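Local coordinates for 6b protein (Agrobacterium vitis, PDB 3AQ2) that disturbs plant cell proliferation, probably by acting on the host's microRNA machinery, and adopts an ADP-ribosylation-type fold, at residues Gln63-Asp71 against Thr93-Trp101; Gly132-Phe143 against Tyr195-His204. All coordinates share one frame; numbering follows the deposited sequence.

Contact 1: residues Gln63-Asp71 against Thr93-Trp101; sequences QRLTYVYVD and TVATAMPPW
Tyr67 and Thr96 form a single antiparallel bridge, a hydrogen-bonded pair, where strands 66-70 and 93-96 pass 4.5 Å apart with their directions at 126°. Both bonds of the pair are made: Tyr67 N donates to Thr96 O at 2.8 Å, and Thr96 N returns the bond to Tyr67 O. Beyond this point the strands diverge, and a water spans the gap, accepting from Tyr69 N and donating to Val94 O. Two tyrosines hold the chain that follows strand 93-96. Pro100 sets its CD over the centre of the Tyr67 ring in a CH-pi contact, 3.8 Å from the centroid, while CE1 of that ring reaches Pro99 CB at 4.0 Å. Tyr69 works instead through its rim: its OH donates to Met98 O at 2.7 Å, and Thr96 CG2 meets CE1 in the ring plane at 3.5 Å. The Thr96 methyl can do so because its OG1 lies anti to the backbone N (chi1 -178°), where it accepts from Met98 N in an ST turn and also bonds to Gly157 O. Past the bridge, Val68 CG2 packs on Ala95 CB at 3.7 Å. The contact thus joins the outermost strands of two sheets: strand 66-70 pairs on with strand 133-137 within its own sheet, strand 93-96 with strand 154-161, and helix 20-38 touches Tyr67 and Trp101 through Leu27.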
loop_
_atom_site.group_PDB
_atom_site.type_symbol
_atom_site.label_atom_id
_atom_site.label_comp_id
_atom_site.label_asym_id
_atom_site.label_seq_id
_atom_site.Cartn_x
_atom_site.Cartn_y
_atom_site.Cartn_z
ATOM N N GLN A 63 -2.936 12.143 5.274
ATOM C CA GLN A 63 -3.841 11.718 4.224
ATOM C C GLN A 63 -4.457 10.409 4.664
ATOM O O GLN A 63 -4.035 9.837 5.667
ATOM C CB GLN A 63 -3.116 11.574 2.878
ATOM C CG GLN A 63 -2.082 10.450 2.822
ATOM C CD GLN A 63 -1.342 10.384 1.494
ATOM O OE1 GLN A 63 -0.103 10.366 1.464
ATOM N NE2 GLN A 63 -2.090 10.356 0.390
ATOM N N ARG A 64 -5.467 9.960 3.931
ATOM C CA ARG A 64 -6.133 8.705 4.241
ATOM C C ARG A 64 -5.245 7.538 3.833
ATOM O O ARG A 64 -4.347 7.684 2.998
ATOM C CB ARG A 64 -7.480 8.626 3.521
ATOM C CG ARG A 64 -8.444 9.712 3.949
ATOM C CD ARG A 64 -9.745 9.654 3.171
ATOM N NE ARG A 64 -9.531 9.865 1.741
ATOM C CZ ARG A 64 -10.507 9.966 0.843
ATOM N NH1 ARG A 64 -11.780 9.887 1.219
ATOM N NH2 ARG A 64 -10.205 10.154 -0.432
ATOM N N LEU A 65 -5.514 6.380 4.422
ATOM C CA LEU A 65 -4.864 5.149 4.008
ATOM C C LEU A 65 -5.209 4.799 2.567
ATOM O O LEU A 65 -6.327 5.070 2.088
ATOM C CB LEU A 65 -5.300 3.995 4.911
ATOM C CG LEU A 65 -4.944 4.083 6.395
ATOM C CD1 LEU A 65 -5.596 2.930 7.140
ATOM C CD2 LEU A 65 -3.421 4.068 6.606
ATOM N N THR A 66 -4.250 4.194 1.882
ATOM C CA THR A 66 -4.523 3.499 0.616
ATOM C C THR A 66 -4.070 2.047 0.745
ATOM O O THR A 66 -3.391 1.681 1.721
ATOM C CB THR A 66 -3.888 4.198 -0.606
ATOM O OG1 THR A 66 -2.482 4.377 -0.389
ATOM C CG2 THR A 66 -4.554 5.573 -0.841
ATOM N N TYR A 67 -4.430 1.235 -0.240
ATOM C CA TYR A 67 -4.329 -0.222 -0.109
ATOM C C TYR A 67 -3.523 -0.840 -1.231
ATOM O O TYR A 67 -3.708 -0.497 -2.404
ATOM C CB TYR A 67 -5.743 -0.838 -0.018
ATOM C CG TYR A 67 -6.512 -0.215 1.129
ATOM C CD1 TYR A 67 -7.342 0.889 0.932
ATOM C CD2 TYR A 67 -6.358 -0.702 2.424
ATOM C CE1 TYR A 67 -8.011 1.480 2.011
ATOM C CE2 TYR A 67 -7.020 -0.120 3.499
ATOM C CZ TYR A 67 -7.837 0.966 3.289
ATOM O OH TYR A 67 -8.506 1.533 4.356
ATOM N N VAL A 68 -2.612 -1.735 -0.857
ATOM C CA VAL A 68 -1.874 -2.539 -1.833
ATOM C C VAL A 68 -2.342 -3.976 -1.617
ATOM O O VAL A 68 -2.114 -4.564 -0.567
ATOM C CB VAL A 68 -0.334 -2.413 -1.690
ATOM C CG1 VAL A 68 0.368 -3.361 -2.647
ATOM C CG2 VAL A 68 0.104 -0.966 -1.954
ATOM N N TYR A 69 -3.037 -4.514 -2.618
ATOM C CA TYR A 69 -3.624 -5.844 -2.511
ATOM C C TYR A 69 -2.595 -6.944 -2.772
ATOM O O TYR A 69 -1.745 -6.823 -3.664
ATOM C CB TYR A 69 -4.857 -5.941 -3.420
ATOM C CG TYR A 69 -5.960 -5.060 -2.884
ATOM C CD1 TYR A 69 -6.145 -3.750 -3.355
ATOM C CD2 TYR A 69 -6.767 -5.506 -1.834
ATOM C CE1 TYR A 69 -7.146 -2.932 -2.821
ATOM C CE2 TYR A 69 -7.770 -4.694 -1.294
ATOM C CZ TYR A 69 -7.956 -3.419 -1.786
ATOM O OH TYR A 69 -8.943 -2.641 -1.219
ATOM N N VAL A 70 -2.657 -8.002 -1.962
ATOM C CA VAL A 70 -1.634 -9.062 -1.974
ATOM C C VAL A 70 -2.261 -10.415 -1.597
ATOM O O VAL A 70 -3.419 -10.474 -1.170
ATOM C CB VAL A 70 -0.472 -8.757 -0.976
ATOM C CG1 VAL A 70 0.258 -7.467 -1.349
ATOM C CG2 VAL A 70 -1.000 -8.659 0.462
ATOM N N ASP A 71 -1.498 -11.489 -1.765
ATOM C CA ASP A 71 -1.891 -12.809 -1.266
ATOM C C ASP A 71 -1.480 -12.949 0.215
ATOM O O ASP A 71 -0.756 -12.092 0.731
ATOM C CB ASP A 71 -1.203 -13.867 -2.105
ATOM C CG ASP A 71 0.290 -13.751 -2.026
ATOM O OD1 ASP A 71 0.856 -12.889 -2.731
ATOM O OD2 ASP A 71 0.888 -14.505 -1.233
ATOM N N THR A 93 4.680 0.018 -7.843
ATOM C CA THR A 93 3.693 -0.407 -6.855
ATOM C C THR A 93 2.442 0.452 -6.995
ATOM O O THR A 93 2.491 1.678 -6.806
ATOM C CB THR A 93 4.221 -0.294 -5.411
ATOM O OG1 THR A 93 5.436 -1.052 -5.285
ATOM C CG2 THR A 93 3.164 -0.821 -4.417
ATOM N N VAL A 94 1.336 -0.207 -7.328
ATOM C CA VAL A 94 0.056 0.453 -7.509
ATOM C C VAL A 94 -0.791 0.271 -6.248
ATOM O O VAL A 94 -0.995 -0.862 -5.765
ATOM C CB VAL A 94 -0.692 -0.095 -8.758
ATOM C CG1 VAL A 94 -2.095 0.479 -8.864
ATOM C CG2 VAL A 94 0.101 0.183 -10.035
ATOM N N ALA A 95 -1.264 1.396 -5.713
ATOM C CA ALA A 95 -2.142 1.406 -4.548
ATOM C C ALA A 95 -3.453 2.089 -4.909
ATOM O O ALA A 95 -3.505 2.877 -5.842
ATOM C CB ALA A 95 -1.462 2.114 -3.375
ATOM N N THR A 96 -4.515 1.775 -4.177
ATOM C CA THR A 96 -5.799 2.425 -4.428
ATOM C C THR A 96 -6.479 2.872 -3.146
ATOM O O THR A 96 -6.282 2.264 -2.093
ATOM C CB THR A 96 -6.757 1.503 -5.247
ATOM O OG1 THR A 96 -7.988 2.205 -5.521
ATOM C CG2 THR A 96 -7.053 0.169 -4.509
ATOM N N ALA A 97 -7.287 3.922 -3.261
ATOM C CA ALA A 97 -8.153 4.360 -2.182
ATOM C C ALA A 97 -9.357 3.414 -1.992
ATOM O O ALA A 97 -10.028 3.490 -0.956
ATOM C CB ALA A 97 -8.625 5.809 -2.424
ATOM N N MET A 98 -9.637 2.546 -2.970
ATOM C CA MET A 98 -10.770 1.599 -2.842
ATOM C C MET A 98 -10.466 0.674 -1.679
ATOM O O MET A 98 -9.472 -0.051 -1.736
ATOM C CB MET A 98 -10.926 0.743 -4.091
ATOM C CG MET A 98 -11.394 1.484 -5.307
ATOM S SD MET A 98 -11.795 0.236 -6.549
ATOM C CE MET A 98 -12.624 1.249 -7.769
ATOM N N PRO A 99 -11.295 0.711 -0.617
ATOM C CA PRO A 99 -11.003 -0.104 0.558
ATOM C C PRO A 99 -11.350 -1.581 0.328
ATOM O O PRO A 99 -12.065 -1.914 -0.627
ATOM C CB PRO A 99 -11.896 0.511 1.637
ATOM C CG PRO A 99 -13.081 1.005 0.889
ATOM C CD PRO A 99 -12.524 1.506 -0.429
ATOM N N PRO A 100 -10.834 -2.468 1.191
ATOM C CA PRO A 100 -11.009 -3.912 0.968
ATOM C C PRO A 100 -12.456 -4.424 0.923
ATOM O O PRO A 100 -12.689 -5.529 0.433
ATOM C CB PRO A 100 -10.236 -4.546 2.145
ATOM C CG PRO A 100 -9.325 -3.483 2.638
ATOM C CD PRO A 100 -9.993 -2.179 2.369
ATOM N N TRP A 101 -13.413 -3.637 1.423
ATOM C CA TRP A 101 -14.829 -4.031 1.419
ATOM C C TRP A 101 -15.637 -3.408 0.283
ATOM O O TRP A 101 -16.849 -3.622 0.212
ATOM C CB TRP A 101 -15.495 -3.661 2.755
ATOM C CG TRP A 101 -15.328 -2.198 3.105
ATOM C CD1 TRP A 101 -16.124 -1.147 2.713
ATOM C CD2 TRP A 101 -14.283 -1.634 3.904
ATOM N NE1 TRP A 101 -15.631 0.034 3.224
ATOM C CE2 TRP A 101 -14.502 -0.238 3.958
ATOM C CE3 TRP A 101 -13.189 -2.178 4.596
ATOM C CZ2 TRP A 101 -13.659 0.626 4.669
ATOM C CZ3 TRP A 101 -12.332 -1.306 5.291
ATOM C CH2 TRP A 101 -12.589 0.073 5.334
HETATM O O HOH W 1 -3.041 -2.824 -5.086
#

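Contact 2: residues Gly132-Phe143 against Tyr195-His204; sequences GFFLAILMSQLF and YPIVALGSCH
Ala136 O is gripped by two successive amides, Val198 N at 3.0 Å and, more weakly, Ala199 N at 3.4 Å. This double hold is the mark of a classic beta bulge, in which Val198 and Ala199 both face Ala136. From there strands 133-137 and 199-202 run antiparallel, the ladder continuing through Ala136 N to Ala199 O, the reciprocal bonds of Phe134 and Gly201, and finally Cys203 N to Gly132 O. Phe134 turns its ring back across the neighbouring strand, its CG set between the backbone N and the carbonyl carbon (chi1 67°). One face consequently lies over the bare backbone of Gly201, whose CA is 3.8 Å from the ring centroid, while Ser202 O and Cys203 SG approach the edge. On the other side of the sheet, Leu135 CD2 touches Leu200 CB at 4.1 Å. There too the Phe133 ring receives the edge of His204 in an offset edge-to-face pair, planes at 77°; Ser202 OG, over the rim of one face, accepts from His204 N in an ST turn. At the far end Tyr195 OH donates to Leu138 O at 2.8 Å and takes a weak bond from Ser140 N, and Phe143 CE1 lies 3.4 Å from Tyr195 OH. A water held by Leu138 N and Pro196 O bridges the parted chains between this hydroxyl and the bulge. Backbone pairing therefore secures the strands themselves, whereas beyond the bulge a buried phenol and a water serve Leu138 N and O and Pro196 O, which the ladder does not reach.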
loop_
_atom_site.group_PDB
_atom_site.type_symbol
_atom_site.label_atom_id
_atom_site.label_comp_id
_atom_site.label_asym_id
_atom_site.label_seq_id
_atom_site.Cartn_x
_atom_site.Cartn_y
_atom_site.Cartn_z
ATOM N N GLY A 132 -6.440 -11.457 -2.173
ATOM C CA GLY A 132 -7.320 -11.853 -1.070
ATOM C C GLY A 132 -7.011 -11.155 0.242
ATOM O O GLY A 132 -7.816 -11.223 1.169
ATOM N N PHE A 133 -5.829 -10.531 0.326
ATOM C CA PHE A 133 -5.365 -9.817 1.521
ATOM C C PHE A 133 -4.889 -8.419 1.143
ATOM O O PHE A 133 -4.880 -8.069 -0.035
ATOM C CB PHE A 133 -4.253 -10.621 2.215
ATOM C CG PHE A 133 -4.768 -11.864 2.876
ATOM C CD1 PHE A 133 -5.175 -12.954 2.104
ATOM C CD2 PHE A 133 -4.938 -11.919 4.261
ATOM C CE1 PHE A 133 -5.723 -14.100 2.707
ATOM C CE2 PHE A 133 -5.482 -13.062 4.872
ATOM C CZ PHE A 133 -5.864 -14.156 4.089
ATOM N N PHE A 134 -4.528 -7.605 2.128
ATOM C CA PHE A 134 -4.087 -6.246 1.802
ATOM C C PHE A 134 -3.049 -5.736 2.776
ATOM O O PHE A 134 -2.976 -6.175 3.929
ATOM C CB PHE A 134 -5.278 -5.264 1.779
ATOM C CG PHE A 134 -5.909 -5.034 3.141
ATOM C CD1 PHE A 134 -5.418 -4.037 4.000
ATOM C CD2 PHE A 134 -6.984 -5.818 3.567
ATOM C CE1 PHE A 134 -5.987 -3.822 5.274
ATOM C CE2 PHE A 134 -7.574 -5.608 4.839
ATOM C CZ PHE A 134 -7.077 -4.621 5.692
ATOM N N LEU A 135 -2.273 -4.780 2.283
ATOM C CA LEU A 135 -1.400 -3.939 3.088
ATOM C C LEU A 135 -2.005 -2.537 3.052
ATOM O O LEU A 135 -2.286 -2.006 1.979
ATOM C CB LEU A 135 0.009 -3.913 2.472
ATOM C CG LEU A 135 0.686 -5.284 2.318
ATOM C CD1 LEU A 135 1.965 -5.160 1.503
ATOM C CD2 LEU A 135 0.953 -5.883 3.684
ATOM N N ALA A 136 -2.234 -1.950 4.219
ATOM C CA ALA A 136 -2.704 -0.570 4.307
ATOM C C ALA A 136 -1.505 0.339 4.542
ATOM O O ALA A 136 -0.706 0.112 5.463
ATOM C CB ALA A 136 -3.741 -0.440 5.422
ATOM N N ILE A 137 -1.375 1.366 3.701
ATOM C CA ILE A 137 -0.217 2.247 3.753
ATOM C C ILE A 137 -0.599 3.712 3.711
ATOM O O ILE A 137 -1.709 4.068 3.290
ATOM C CB ILE A 137 0.761 1.990 2.567
ATOM C CG1 ILE A 137 0.069 2.256 1.211
ATOM C CG2 ILE A 137 1.404 0.583 2.672
ATOM C CD1 ILE A 137 1.072 2.389 0.051
ATOM N N LEU A 138 0.324 4.546 4.178
ATOM C CA LEU A 138 0.323 5.961 3.847
ATOM C C LEU A 138 1.376 6.138 2.760
ATOM O O LEU A 138 2.499 5.621 2.866
ATOM C CB LEU A 138 0.640 6.799 5.083
ATOM C CG LEU A 138 -0.530 6.786 6.071
ATOM C CD1 LEU A 138 -0.061 7.191 7.453
ATOM C CD2 LEU A 138 -1.673 7.696 5.603
ATOM N N MET A 139 0.993 6.818 1.682
ATOM C CA MET A 139 1.858 6.923 0.508
ATOM C C MET A 139 2.917 8.015 0.656
ATOM O O MET A 139 2.677 9.069 1.266
ATOM C CB MET A 139 1.017 7.211 -0.736
ATOM C CG MET A 139 0.172 6.019 -1.144
ATOM S SD MET A 139 -0.902 6.399 -2.539
ATOM C CE MET A 139 -1.836 7.766 -1.855
ATOM N N SER A 140 4.091 7.732 0.096
ATOM C CA SER A 140 5.177 8.696 0.019
ATOM C C SER A 140 4.951 9.687 -1.128
ATOM O O SER A 140 3.998 9.555 -1.900
ATOM C CB SER A 140 6.490 7.960 -0.216
ATOM O OG SER A 140 6.528 7.499 -1.553
ATOM N N GLN A 141 5.848 10.658 -1.261
ATOM C CA GLN A 141 5.704 11.655 -2.318
ATOM C C GLN A 141 5.975 11.044 -3.700
ATOM O O GLN A 141 5.690 11.669 -4.722
ATOM C CB GLN A 141 6.577 12.890 -2.059
ATOM C CG GLN A 141 8.007 12.814 -2.614
ATOM C CD GLN A 141 8.990 12.020 -1.740
ATOM O OE1 GLN A 141 8.615 11.109 -0.999
ATOM N NE2 GLN A 141 10.265 12.362 -1.860
ATOM N N LEU A 142 6.507 9.822 -3.724
ATOM C CA LEU A 142 6.802 9.149 -4.996
ATOM C C LEU A 142 5.584 8.474 -5.621
ATOM O O LEU A 142 5.657 7.984 -6.757
ATOM C CB LEU A 142 7.956 8.159 -4.841
ATOM C CG LEU A 142 9.272 8.741 -4.331
ATOM C CD1 LEU A 142 10.290 7.633 -4.224
ATOM C CD2 LEU A 142 9.792 9.855 -5.234
ATOM N N PHE A 143 4.474 8.420 -4.891
ATOM C CA PHE A 143 3.231 7.921 -5.476
ATOM C C PHE A 143 2.550 9.065 -6.226
ATOM O O PHE A 143 2.328 10.149 -5.660
ATOM C CB PHE A 143 2.295 7.406 -4.382
ATOM C CG PHE A 143 2.651 6.028 -3.860
ATOM C CD1 PHE A 143 3.624 5.877 -2.866
ATOM C CD2 PHE A 143 2.008 4.888 -4.346
ATOM C CE1 PHE A 143 3.946 4.604 -2.365
ATOM C CE2 PHE A 143 2.322 3.620 -3.857
ATOM C CZ PHE A 143 3.291 3.482 -2.847
ATOM N N TYR A 195 9.652 -0.366 3.487
ATOM C CA TYR A 195 8.572 0.626 3.462
ATOM C C TYR A 195 7.629 0.416 4.650
ATOM O O TYR A 195 7.273 -0.724 4.946
ATOM C CB TYR A 195 7.787 0.495 2.149
ATOM C CG TYR A 195 6.888 1.671 1.838
ATOM C CD1 TYR A 195 7.328 2.697 0.994
ATOM C CD2 TYR A 195 5.601 1.756 2.386
ATOM C CE1 TYR A 195 6.507 3.790 0.706
ATOM C CE2 TYR A 195 4.772 2.843 2.110
ATOM C CZ TYR A 195 5.235 3.851 1.264
ATOM O OH TYR A 195 4.419 4.924 0.986
ATOM N N PRO A 196 7.228 1.507 5.338
ATOM C CA PRO A 196 6.390 1.314 6.525
ATOM C C PRO A 196 4.992 0.841 6.162
ATOM O O PRO A 196 4.371 1.379 5.247
ATOM C CB PRO A 196 6.311 2.718 7.145
ATOM C CG PRO A 196 7.451 3.493 6.508
ATOM C CD PRO A 196 7.520 2.936 5.121
ATOM N N ILE A 197 4.523 -0.168 6.884
ATOM C CA ILE A 197 3.178 -0.694 6.702
ATOM C C ILE A 197 2.358 -0.306 7.923
ATOM O O ILE A 197 2.777 -0.556 9.051
ATOM C CB ILE A 197 3.208 -2.243 6.528
ATOM C CG1 ILE A 197 4.166 -2.658 5.387
ATOM C CG2 ILE A 197 1.782 -2.791 6.302
ATOM C CD1 ILE A 197 3.850 -2.036 4.011
ATOM N N VAL A 198 1.204 0.327 7.705
ATOM C CA VAL A 198 0.343 0.713 8.819
ATOM C C VAL A 198 -0.362 -0.521 9.391
ATOM O O VAL A 198 -0.327 -0.770 10.604
ATOM C CB VAL A 198 -0.685 1.780 8.408
ATOM C CG1 VAL A 198 -1.607 2.118 9.594
ATOM C CG2 VAL A 198 0.038 3.028 7.895
ATOM N N ALA A 199 -0.984 -1.289 8.506
ATOM C CA ALA A 199 -1.749 -2.463 8.908
ATOM C C ALA A 199 -1.781 -3.491 7.784
ATOM O O ALA A 199 -1.511 -3.166 6.623
ATOM C CB ALA A 199 -3.175 -2.058 9.287
ATOM N N LEU A 200 -2.119 -4.730 8.132
ATOM C CA LEU A 200 -2.421 -5.750 7.120
ATOM C C LEU A 200 -3.738 -6.425 7.493
ATOM O O LEU A 200 -4.152 -6.405 8.656
ATOM C CB LEU A 200 -1.291 -6.782 6.979
ATOM C CG LEU A 200 -1.031 -7.780 8.121
ATOM C CD1 LEU A 200 -0.474 -9.091 7.574
ATOM C CD2 LEU A 200 -0.070 -7.201 9.179
ATOM N N GLY A 201 -4.412 -7.000 6.501
ATOM C CA GLY A 201 -5.684 -7.645 6.795
ATOM C C GLY A 201 -6.140 -8.511 5.650
ATOM O O GLY A 201 -5.413 -8.703 4.667
ATOM N N SER A 202 -7.344 -9.051 5.818
ATOM C CA SER A 202 -7.985 -9.907 4.823
ATOM C C SER A 202 -9.069 -9.149 4.051
ATOM O O SER A 202 -9.682 -8.216 4.584
ATOM C CB SER A 202 -8.613 -11.103 5.533
ATOM O OG SER A 202 -9.364 -11.891 4.619
ATOM N N CYS A 203 -9.305 -9.571 2.800
ATOM C CA CYS A 203 -10.396 -9.059 1.975
ATOM C C CYS A 203 -11.630 -9.960 2.030
ATOM O O CYS A 203 -12.650 -9.659 1.417
ATOM C CB CYS A 203 -9.949 -8.890 0.515
ATOM S SG CYS A 203 -8.604 -7.709 0.373
ATOM N N HIS A 204 -11.521 -11.064 2.765
ATOM C CA HIS A 204 -12.605 -12.048 2.873
ATOM C C HIS A 204 -13.473 -11.664 4.053
ATOM O O HIS A 204 -13.430 -12.288 5.126
ATOM C CB HIS A 204 -12.026 -13.456 3.001
ATOM C CG HIS A 204 -11.119 -13.808 1.870
ATOM N ND1 HIS A 204 -11.560 -13.873 0.566
ATOM C CD2 HIS A 204 -9.787 -14.058 1.836
ATOM C CE1 HIS A 204 -10.541 -14.167 -0.224
ATOM N NE2 HIS A 204 -9.456 -14.293 0.524
HETATM O O HOH W 2 2.855 3.653 5.098
#

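In the fold
Contacts 1 and 2 both reach the same sheet, through strands 66-70 and 133-137. Their centres lie about 6 Å apart, and the two strands are neighbours: Val70 O lies 2.8 Å from Phe133 N, and Thr66 O the same distance from Ile137 N, both probable hydrogen bonds. Contact 2 thus supplies the interior pairing of this sheet, while contact 1 ties one of its outermost strands, 66-70, to the three-stranded antiparallel sheet that has strand 93-96 at one edge. Side chains cross the boundary as well, with Phe134 touching Tyr69 and Pro100, and Cys203 touching Tyr69. Both contacts are buried near the centre of the chain, consistent with a core joining two sheets in an ADP-ribosylation-type fold.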